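Local coordinates for aminoglycoside N(6')acetyltransferase (Legionella pneumophila subsp. pneumophila, PDB 3F5B), which probably transfers an acetyl group from acetyl-CoA to the 6'-amino group of aminoglycosides, as a member of the GNAT acetyltransferase family, at residues D92-L97 / T127-N133; W63-W67 / Y78-S82; W31-I37 / F100-L104; L27-I32 / P75-L79. All coordinates share one frame; numbering follows the deposited sequence.

Contact 1. Residues D92-L97 / T127-N133; sequences DGAVTL and TKIVLIN
The carboxamide of N133 turns its nitrogen end to the methyl of T96, ND2 standing 3.5 Å from CG2, and the two side chains meet at about a right angle. The same ND2 donates to a water that also bonds T96 OG1, and more weakly to a second water, which itself donates to L97 O. Further back the backbones run parallel. I129 O takes the N-H of V95 at 3.0 Å, and V95 O takes that of L131 at 2.7 Å. L97 N then reaches L131 O at 2.8 Å. These are the two parallel strands joined through helix 109-123 in the beta-alpha-beta crossover of the GNAT fold. In this family the two strands typically part near here. I132 lines the cyclohexane pocket. On the face turned to helix 109-123, V95 and V130 lie side by side, CG1 to CG2 at 3.6 Å. With chi1 at 63° V95 places CG1, between its own N and carbonyl carbon, where both V130 CG2 and T127 CG2 touch it. On the other face L131 CD1 packs against A94 CB, and L131 also touches I84 of strand 74-84, which flanks strand 94-101 in the sheet.

Contact 2. Residues W63-W67 / Y78-S82; sequences WATHW and YLITS
T65 and T81 grip each other through two backbone bonds: T65 N gives to T81 O at 2.8 Å and T81 N returns to T65 O. Two residues on, W67 N bonds L79 O at 2.7 Å, and L79 N answers to W67 O. H66 and I80, between these rungs, form a non-hydrogen-bonded pair. Side chains supply two more hydrogen bonds. The indole N-H of W67 points in its ring plane straight at T81 OG1, 2.9 Å from NE1 (N-H...O 167°); T81 keeps that hydroxyl between its N and carbonyl carbon (chi1 61°). All this belongs to the antiparallel hairpin of strands 65-71 and 74-84 in the central GNAT sheet. On the face opposite W67, H66 ND1 lies 2.7 Å from Y78 OH, and either may donate. The two rings meet rim to rim with planes 23° apart, while D52 OD2 bonds H66 NE2, so both imidazole nitrogens have partners, which probably fixes the ring's rotation. Among apolar contacts, I80 CG2 lies over a face of H66, toward its rim, and also presses on A64 CB at a tight 3.4 Å. W67 CB rests against L79 CB.

Contact 3. Residues W31-I37 / F100-L104; sequences WIHQPHI and FICRL
F100, which lines the cyclohexane pocket, and I37 meet where strand 94-101 of the GNAT fold runs out into the loop before helix 109-123, a loop that in this family typically receives the pyrophosphate of acetyl-CoA. I37 CD1 touches F100 CB at 4.2 Å, and the two side chains cross at about a right angle. Facing the strand end is the type I turn W31-Q34, with the start of helix 35-38 behind it. Q34, at the N-cap position, sends its carboxamide nitrogen between two carbonyls. NE2 donates to C102 O at 2.8 Å and to W31 O at 3.0 Å, each bond on a lone pair and almost in the amide plane, so both amide hydrogens are used and the group's rotation is fixed. W31 O also accepts from Q34 N, tying the turn to itself. C102 faces W31: its SG sits 4.3 Å from the centroid of the five-membered ring, an oblique sulfur-aromatic contact. H36 carries its ring between its own backbone N and carbonyl carbon (chi1 87°), which brings the imidazole to the end of the strand. There I37 CG1 lies toward the rim of one face and L104 CD2 over the centre of the other, 3.8 Å from the centroid. From the edge, H36 NE2 donates in the ring plane to I101 O at 3.0 Å, nearly straight (N-H...O 176°).

Contact 4. Residues L27-I32 / P75-L79; sequences LVLGWI and PFAYL
V28 stands almost upright on the phenol ring of Y78: its CG1 is 3.6 Å from the ring centroid and only 6° off the normal, a CH-pi contact over the centre of the face. That branch points down onto the ring because it sits opposite the backbone N of V28 (chi1 169°). I32 comes at the same ring obliquely, its CG2 3.9 Å from Y78 CD2. W31, by contrast, uses the rim of its six-membered ring against the strand. CZ2 approaches P75 O at 3.5 Å near the indole plane, CH2 reaches toward F76 N, and CZ3 meets A77 O obliquely at 3.4 Å. At one corner of that rim CE3 abuts Y78 CB, and CH2 also touches P75 CB. L27 completes the row, its CD2 crossing obliquely to P75 CG at 3.6 Å while its own CG lies over a face of W31. Helix 25-31 is thereby laid across strand 74-84 at 79°, on one side of the central GNAT sheet. F76 and A77 point the opposite way, toward M115 of helix 109-123. No polar side-chain atom takes part across this contact, so the fit rests on shape rather than on directed bonds. The C-H at CZ2 of W31, faintly positive at the indole rim, would probably find P75 O a mildly favourable neighbour.

In the fold
All four contacts meet the one mixed GNAT sheet, and strands 74-84 and 94-101, its adjacent middle members, carry them. Contact 2 closes the hairpin before contact 1 opens its crossover, and the two touch through a probable hydrogen bond from T96 N to S82 O, their centres about 12 Å apart. Contacts 3 and 4, with centres about 7 Å apart, share W31 and I32 and bring the N-terminal helices to the sheet; the loop closed by contact 3 encloses contact 2. The centres of contacts 1 and 3 are about 24 Å apart, across the chain's centre, yet both use strand 94-101. F100 and I132 from these two contacts both line the cyclohexane pocket, consistent with a cleft where that strand parts from strand 129-132.

Contact 1. Residues D92-L97 / T127-N133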
# COMPACT_ATOMS: atom_id res chain seq x y z
N ASP A 92 11.11 1.77 -16.67
CA ASP A 92 9.74 2.19 -16.90
C ASP A 92 9.21 2.81 -15.61
O ASP A 92 8.04 3.19 -15.53
CB ASP A 92 8.90 0.99 -17.34
CG ASP A 92 9.55 0.19 -18.45
OD1 ASP A 92 9.07 0.29 -19.60
OD2 ASP A 92 10.56 -0.50 -18.19
N GLY A 93 10.10 2.94 -14.63
CA GLY A 93 9.74 3.50 -13.33
C GLY A 93 9.13 2.45 -12.41
O GLY A 93 9.27 1.23 -12.62
N ALA A 94 8.45 2.92 -11.37
CA ALA A 94 7.84 2.03 -10.40
C ALA A 94 6.98 2.81 -9.41
O ALA A 94 7.22 4.00 -9.17
CB ALA A 94 8.91 1.24 -9.66
N VAL A 95 5.98 2.15 -8.83
CA VAL A 95 5.19 2.75 -7.74
C VAL A 95 5.50 2.01 -6.44
O VAL A 95 5.56 0.78 -6.41
CB VAL A 95 3.65 2.75 -8.04
CG1 VAL A 95 3.10 1.35 -8.18
CG2 VAL A 95 2.89 3.49 -6.95
N THR A 96 5.71 2.77 -5.38
CA THR A 96 5.95 2.18 -4.06
C THR A 96 4.64 2.29 -3.29
O THR A 96 4.03 3.36 -3.28
CB THR A 96 7.09 2.89 -3.30
OG1 THR A 96 8.28 2.85 -4.08
CG2 THR A 96 7.34 2.23 -1.91
N LEU A 97 4.23 1.18 -2.66
CA LEU A 97 2.97 1.06 -1.95
C LEU A 97 3.20 0.85 -0.45
O LEU A 97 4.06 0.06 -0.03
CB LEU A 97 2.16 -0.11 -2.52
CG LEU A 97 0.79 -0.44 -1.94
CD1 LEU A 97 -0.19 0.77 -2.12
CD2 LEU A 97 0.28 -1.72 -2.63
N THR A 127 0.91 0.94 -14.89
CA THR A 127 2.21 0.90 -14.25
C THR A 127 2.87 -0.47 -14.47
O THR A 127 2.18 -1.48 -14.61
CB THR A 127 2.02 1.26 -12.76
OG1 THR A 127 1.55 2.60 -12.67
CG2 THR A 127 3.31 1.11 -11.96
N LYS A 128 4.20 -0.51 -14.53
CA LYS A 128 4.90 -1.78 -14.77
C LYS A 128 5.18 -2.58 -13.50
O LYS A 128 5.05 -3.79 -13.47
CB LYS A 128 6.22 -1.54 -15.52
CG LYS A 128 6.12 -1.70 -17.03
CD LYS A 128 5.09 -0.75 -17.65
CE LYS A 128 4.26 -1.46 -18.71
NZ LYS A 128 3.33 -2.46 -18.07
N ILE A 129 5.57 -1.88 -12.44
CA ILE A 129 6.20 -2.49 -11.27
C ILE A 129 5.64 -1.83 -10.02
O ILE A 129 5.53 -0.61 -9.99
CB ILE A 129 7.76 -2.26 -11.32
CG1 ILE A 129 8.35 -2.83 -12.62
CG2 ILE A 129 8.48 -2.81 -10.05
CD1 ILE A 129 8.25 -4.34 -12.71
N VAL A 130 5.23 -2.65 -9.04
CA VAL A 130 4.87 -2.16 -7.70
C VAL A 130 5.92 -2.66 -6.71
O VAL A 130 6.33 -3.81 -6.76
CB VAL A 130 3.45 -2.63 -7.21
CG1 VAL A 130 3.15 -2.09 -5.79
CG2 VAL A 130 2.37 -2.19 -8.19
N LEU A 131 6.33 -1.78 -5.80
CA LEU A 131 7.26 -2.14 -4.75
C LEU A 131 6.58 -2.00 -3.41
O LEU A 131 5.84 -1.03 -3.18
CB LEU A 131 8.51 -1.26 -4.78
CG LEU A 131 9.29 -1.26 -6.10
CD1 LEU A 131 10.31 -0.12 -6.08
CD2 LEU A 131 9.96 -2.61 -6.34
N ILE A 132 6.84 -2.96 -2.52
CA ILE A 132 6.41 -2.90 -1.12
C ILE A 132 7.55 -3.30 -0.19
O ILE A 132 8.38 -4.15 -0.54
CB ILE A 132 5.11 -3.73 -0.89
CG1 ILE A 132 4.39 -3.25 0.37
CG2 ILE A 132 5.37 -5.23 -0.91
CD1 ILE A 132 2.82 -3.49 0.31
N ASN A 133 7.58 -2.70 1.00
CA ASN A 133 8.79 -2.74 1.83
C ASN A 133 8.56 -3.10 3.30
O ASN A 133 8.82 -2.28 4.17
CB ASN A 133 9.49 -1.37 1.75
CG ASN A 133 10.03 -1.08 0.35
OD1 ASN A 133 11.04 -1.64 -0.04
ND2 ASN A 133 9.33 -0.23 -0.40
O HOH W 1 10.39 1.25 -2.73
O HOH W 2 6.42 0.08 1.21

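Contact 2. Residues W63-W67 / Y78-S82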
# COMPACT_ATOMS: atom_id res chain seq x y z
N TRP A 63 4.69 14.29 -0.29
CA TRP A 63 5.61 13.40 -1.00
C TRP A 63 4.86 12.24 -1.68
O TRP A 63 5.34 11.68 -2.67
CB TRP A 63 6.68 12.84 -0.06
CG TRP A 63 7.58 13.94 0.50
CD1 TRP A 63 8.03 15.06 -0.18
CD2 TRP A 63 8.14 14.03 1.82
NE1 TRP A 63 8.82 15.82 0.64
CE2 TRP A 63 8.91 15.22 1.87
CE3 TRP A 63 8.08 13.22 2.96
CZ2 TRP A 63 9.60 15.62 3.01
CZ3 TRP A 63 8.77 13.62 4.10
CH2 TRP A 63 9.52 14.81 4.12
N ALA A 64 3.71 11.87 -1.14
CA ALA A 64 2.99 10.68 -1.61
C ALA A 64 1.51 10.98 -1.88
O ALA A 64 1.05 12.07 -1.56
CB ALA A 64 3.15 9.55 -0.59
N THR A 65 0.80 10.05 -2.51
CA THR A 65 -0.66 10.10 -2.67
C THR A 65 -1.28 9.24 -1.57
O THR A 65 -0.73 8.19 -1.20
CB THR A 65 -1.08 9.56 -4.05
OG1 THR A 65 -0.43 10.33 -5.05
CG2 THR A 65 -2.55 9.69 -4.28
N HIS A 66 -2.37 9.73 -1.01
CA HIS A 66 -3.01 9.07 0.15
C HIS A 66 -4.40 8.62 -0.28
O HIS A 66 -5.16 9.42 -0.85
CB HIS A 66 -3.05 10.03 1.33
CG HIS A 66 -1.68 10.38 1.85
ND1 HIS A 66 -1.17 9.83 3.00
CD2 HIS A 66 -0.70 11.15 1.32
CE1 HIS A 66 0.06 10.29 3.19
NE2 HIS A 66 0.37 11.09 2.18
N TRP A 67 -4.70 7.35 -0.02
CA TRP A 67 -5.90 6.69 -0.51
C TRP A 67 -6.67 6.03 0.63
O TRP A 67 -6.12 5.71 1.71
CB TRP A 67 -5.56 5.55 -1.51
CG TRP A 67 -4.70 5.91 -2.66
CD1 TRP A 67 -3.33 5.99 -2.68
CD2 TRP A 67 -5.14 6.21 -3.98
NE1 TRP A 67 -2.89 6.29 -3.96
CE2 TRP A 67 -3.98 6.44 -4.77
CE3 TRP A 67 -6.41 6.29 -4.58
CZ2 TRP A 67 -4.06 6.77 -6.13
CZ3 TRP A 67 -6.48 6.59 -5.94
CH2 TRP A 67 -5.31 6.82 -6.70
N TYR A 78 -6.22 2.08 4.46
CA TYR A 78 -5.53 3.31 4.13
C TYR A 78 -4.25 2.91 3.38
O TYR A 78 -3.52 2.02 3.82
CB TYR A 78 -5.21 4.06 5.42
CG TYR A 78 -4.22 5.23 5.35
CD1 TYR A 78 -4.40 6.28 4.45
CD2 TYR A 78 -3.16 5.32 6.27
CE1 TYR A 78 -3.49 7.38 4.42
CE2 TYR A 78 -2.26 6.43 6.27
CZ TYR A 78 -2.44 7.44 5.33
OH TYR A 78 -1.56 8.51 5.31
N LEU A 79 -4.05 3.54 2.22
CA LEU A 79 -2.93 3.20 1.34
C LEU A 79 -2.22 4.49 0.95
O LEU A 79 -2.82 5.58 0.86
CB LEU A 79 -3.39 2.42 0.09
CG LEU A 79 -4.39 1.25 0.25
CD1 LEU A 79 -5.86 1.77 0.31
CD2 LEU A 79 -4.27 0.22 -0.88
N ILE A 80 -0.92 4.34 0.73
CA ILE A 80 -0.01 5.44 0.44
C ILE A 80 0.87 5.01 -0.74
O ILE A 80 1.49 3.94 -0.69
CB ILE A 80 0.91 5.77 1.64
CG1 ILE A 80 0.07 6.03 2.92
CG2 ILE A 80 1.83 7.02 1.31
CD1 ILE A 80 0.92 6.38 4.18
N THR A 81 0.87 5.80 -1.82
CA THR A 81 1.68 5.47 -2.99
C THR A 81 2.62 6.62 -3.37
O THR A 81 2.27 7.79 -3.20
CB THR A 81 0.83 5.09 -4.22
OG1 THR A 81 -0.01 6.19 -4.59
CG2 THR A 81 -0.11 3.86 -3.89
N SER A 82 3.79 6.30 -3.90
CA SER A 82 4.61 7.33 -4.50
C SER A 82 5.33 6.75 -5.67
O SER A 82 5.67 5.56 -5.70
CB SER A 82 5.61 7.88 -3.49
OG SER A 82 6.37 6.82 -2.93

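Contact 3. Residues W31-I37 / F100-L104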
# COMPACT_ATOMS: atom_id res chain seq x y z
N TRP A 31 -7.46 5.56 12.96
CA TRP A 31 -7.00 4.27 12.44
C TRP A 31 -5.53 4.01 12.74
O TRP A 31 -5.17 2.94 13.21
CB TRP A 31 -7.19 4.21 10.93
CG TRP A 31 -8.55 3.79 10.45
CD1 TRP A 31 -9.61 3.35 11.22
CD2 TRP A 31 -8.99 3.74 9.10
NE1 TRP A 31 -10.67 3.03 10.42
CE2 TRP A 31 -10.31 3.24 9.11
CE3 TRP A 31 -8.38 4.03 7.88
CZ2 TRP A 31 -11.06 3.08 7.93
CZ3 TRP A 31 -9.12 3.86 6.71
CH2 TRP A 31 -10.45 3.39 6.74
N ILE A 32 -4.68 5.00 12.51
CA ILE A 32 -3.25 4.76 12.59
C ILE A 32 -2.70 4.98 13.99
O ILE A 32 -1.48 4.99 14.19
CB ILE A 32 -2.48 5.60 11.56
CG1 ILE A 32 -2.61 7.12 11.87
CG2 ILE A 32 -2.98 5.26 10.14
CD1 ILE A 32 -1.90 8.03 10.89
N HIS A 33 -3.61 5.16 14.94
CA HIS A 33 -3.27 5.11 16.36
C HIS A 33 -3.82 3.86 17.08
O HIS A 33 -3.78 3.77 18.32
CB HIS A 33 -3.68 6.42 17.04
CG HIS A 33 -2.85 7.59 16.62
ND1 HIS A 33 -3.15 8.37 15.52
CD2 HIS A 33 -1.69 8.09 17.13
CE1 HIS A 33 -2.22 9.30 15.38
NE2 HIS A 33 -1.33 9.16 16.35
N GLN A 34 -4.32 2.89 16.32
CA GLN A 34 -4.76 1.63 16.92
C GLN A 34 -3.54 0.74 17.22
O GLN A 34 -2.58 0.71 16.43
CB GLN A 34 -5.72 0.88 16.00
CG GLN A 34 -6.94 1.68 15.52
CD GLN A 34 -7.75 0.87 14.51
OE1 GLN A 34 -8.65 0.15 14.89
NE2 GLN A 34 -7.40 0.97 13.22
N PRO A 35 -3.58 0.00 18.36
CA PRO A 35 -2.44 -0.84 18.71
C PRO A 35 -2.03 -1.79 17.58
O PRO A 35 -0.82 -1.92 17.32
CB PRO A 35 -2.89 -1.59 19.98
CG PRO A 35 -3.97 -0.74 20.59
CD PRO A 35 -4.66 -0.04 19.38
N HIS A 36 -2.99 -2.39 16.86
CA HIS A 36 -2.57 -3.36 15.82
C HIS A 36 -1.80 -2.70 14.68
O HIS A 36 -0.97 -3.34 14.00
CB HIS A 36 -3.73 -4.24 15.30
CG HIS A 36 -4.53 -3.64 14.18
ND1 HIS A 36 -5.64 -2.85 14.38
CD2 HIS A 36 -4.41 -3.78 12.83
CE1 HIS A 36 -6.16 -2.50 13.22
NE2 HIS A 36 -5.44 -3.06 12.27
N ILE A 37 -2.08 -1.41 14.48
CA ILE A 37 -1.39 -0.66 13.46
C ILE A 37 -0.07 -0.17 14.05
O ILE A 37 0.98 -0.22 13.36
CB ILE A 37 -2.22 0.55 12.91
CG1 ILE A 37 -3.46 0.08 12.11
CG2 ILE A 37 -1.30 1.48 12.06
CD1 ILE A 37 -3.15 -0.87 10.89
N PHE A 100 -2.39 -0.24 5.01
CA PHE A 100 -2.81 -0.44 6.37
C PHE A 100 -4.26 -0.88 6.35
O PHE A 100 -5.16 -0.10 5.98
CB PHE A 100 -2.65 0.88 7.15
CG PHE A 100 -1.27 1.49 7.04
CD1 PHE A 100 -0.24 1.10 7.92
CD2 PHE A 100 -0.99 2.43 6.06
CE1 PHE A 100 1.04 1.64 7.82
CE2 PHE A 100 0.31 2.98 5.94
CZ PHE A 100 1.33 2.58 6.85
N ILE A 101 -4.49 -2.14 6.73
CA ILE A 101 -5.86 -2.60 6.88
C ILE A 101 -6.28 -2.23 8.30
O ILE A 101 -5.83 -2.84 9.27
CB ILE A 101 -6.05 -4.16 6.69
CG1 ILE A 101 -5.37 -4.70 5.44
CG2 ILE A 101 -7.57 -4.54 6.77
CD1 ILE A 101 -5.75 -4.02 4.17
N CYS A 102 -7.17 -1.25 8.41
CA CYS A 102 -7.44 -0.59 9.67
C CYS A 102 -8.66 -1.08 10.43
O CYS A 102 -8.82 -0.74 11.60
CB CYS A 102 -7.55 0.91 9.42
SG CYS A 102 -5.97 1.56 8.76
N ARG A 103 -9.53 -1.85 9.76
CA ARG A 103 -10.66 -2.51 10.44
C ARG A 103 -10.29 -3.96 10.69
O ARG A 103 -9.90 -4.67 9.76
CB ARG A 103 -11.93 -2.46 9.57
CG ARG A 103 -12.67 -1.13 9.55
CD ARG A 103 -14.00 -1.30 8.79
NE ARG A 103 -14.91 -2.26 9.43
CZ ARG A 103 -16.06 -1.93 10.00
NH1 ARG A 103 -16.45 -0.67 10.02
NH2 ARG A 103 -16.84 -2.86 10.54
N LEU A 104 -10.41 -4.41 11.95
CA LEU A 104 -10.04 -5.79 12.27
C LEU A 104 -10.84 -6.85 11.51
O LEU A 104 -10.34 -7.93 11.24
CB LEU A 104 -10.12 -6.09 13.79
CG LEU A 104 -9.02 -5.44 14.65
CD1 LEU A 104 -9.33 -5.67 16.13
CD2 LEU A 104 -7.66 -5.99 14.29

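Contact 4. Residues L27-I32 / P75-L79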
# COMPACT_ATOMS: atom_id res chain seq x y z
N LEU A 27 -11.00 10.10 10.66
CA LEU A 27 -11.13 8.63 10.54
C LEU A 27 -9.79 7.92 10.43
O LEU A 27 -9.50 6.95 11.17
CB LEU A 27 -12.04 8.24 9.35
CG LEU A 27 -12.11 6.75 8.96
CD1 LEU A 27 -12.79 5.92 10.02
CD2 LEU A 27 -12.82 6.55 7.62
N VAL A 28 -8.96 8.38 9.48
CA VAL A 28 -7.68 7.76 9.23
C VAL A 28 -6.71 8.05 10.39
O VAL A 28 -5.96 7.17 10.81
CB VAL A 28 -7.08 8.21 7.87
CG1 VAL A 28 -5.63 7.78 7.72
CG2 VAL A 28 -7.95 7.65 6.72
N LEU A 29 -6.75 9.27 10.92
CA LEU A 29 -5.94 9.56 12.11
C LEU A 29 -6.21 8.58 13.30
O LEU A 29 -5.27 8.10 13.96
CB LEU A 29 -6.07 11.03 12.53
CG LEU A 29 -5.23 12.03 11.72
CD1 LEU A 29 -5.64 13.44 12.11
CD2 LEU A 29 -3.72 11.84 11.93
N GLY A 30 -7.48 8.26 13.54
CA GLY A 30 -7.83 7.31 14.58
C GLY A 30 -7.25 5.95 14.21
O GLY A 30 -6.61 5.28 15.04
N TRP A 31 -7.46 5.56 12.96
CA TRP A 31 -7.00 4.27 12.44
C TRP A 31 -5.53 4.01 12.74
O TRP A 31 -5.17 2.94 13.21
CB TRP A 31 -7.19 4.21 10.93
CG TRP A 31 -8.55 3.79 10.45
CD1 TRP A 31 -9.61 3.35 11.22
CD2 TRP A 31 -8.99 3.74 9.10
NE1 TRP A 31 -10.67 3.03 10.42
CE2 TRP A 31 -10.31 3.24 9.11
CE3 TRP A 31 -8.38 4.03 7.88
CZ2 TRP A 31 -11.06 3.08 7.93
CZ3 TRP A 31 -9.12 3.86 6.71
CH2 TRP A 31 -10.45 3.39 6.74
N ILE A 32 -4.68 5.00 12.51
CA ILE A 32 -3.25 4.76 12.59
C ILE A 32 -2.70 4.98 13.99
O ILE A 32 -1.48 4.99 14.19
CB ILE A 32 -2.48 5.60 11.56
CG1 ILE A 32 -2.61 7.12 11.87
CG2 ILE A 32 -2.98 5.26 10.14
CD1 ILE A 32 -1.90 8.03 10.89
N PRO A 75 -15.57 2.26 4.71
CA PRO A 75 -14.11 2.44 4.58
C PRO A 75 -13.36 1.50 5.52
O PRO A 75 -13.81 1.26 6.64
CB PRO A 75 -13.92 3.92 4.97
CG PRO A 75 -15.05 4.15 6.05
CD PRO A 75 -16.21 3.29 5.56
N PHE A 76 -12.25 0.93 5.08
CA PHE A 76 -11.61 -0.12 5.88
C PHE A 76 -10.09 -0.16 5.78
O PHE A 76 -9.45 -0.86 6.58
CB PHE A 76 -12.21 -1.52 5.56
CG PHE A 76 -11.77 -2.08 4.22
CD1 PHE A 76 -10.63 -2.86 4.12
CD2 PHE A 76 -12.49 -1.81 3.06
CE1 PHE A 76 -10.19 -3.38 2.87
CE2 PHE A 76 -12.08 -2.32 1.81
CZ PHE A 76 -10.92 -3.09 1.71
N ALA A 77 -9.49 0.54 4.80
CA ALA A 77 -8.04 0.53 4.66
C ALA A 77 -7.51 1.88 4.22
O ALA A 77 -8.24 2.68 3.62
CB ALA A 77 -7.58 -0.57 3.64
N TYR A 78 -6.22 2.08 4.46
CA TYR A 78 -5.53 3.31 4.13
C TYR A 78 -4.25 2.91 3.38
O TYR A 78 -3.52 2.02 3.82
CB TYR A 78 -5.21 4.06 5.42
CG TYR A 78 -4.22 5.23 5.35
CD1 TYR A 78 -4.40 6.28 4.45
CD2 TYR A 78 -3.16 5.32 6.27
CE1 TYR A 78 -3.49 7.38 4.42
CE2 TYR A 78 -2.26 6.43 6.27
CZ TYR A 78 -2.44 7.44 5.33
OH TYR A 78 -1.56 8.51 5.31
N LEU A 79 -4.05 3.54 2.22
CA LEU A 79 -2.93 3.20 1.34
C LEU A 79 -2.22 4.49 0.95
O LEU A 79 -2.82 5.58 0.86
CB LEU A 79 -3.39 2.42 0.09
CG LEU A 79 -4.39 1.25 0.25
CD1 LEU A 79 -5.86 1.77 0.31
CD2 LEU A 79 -4.27 0.22 -0.88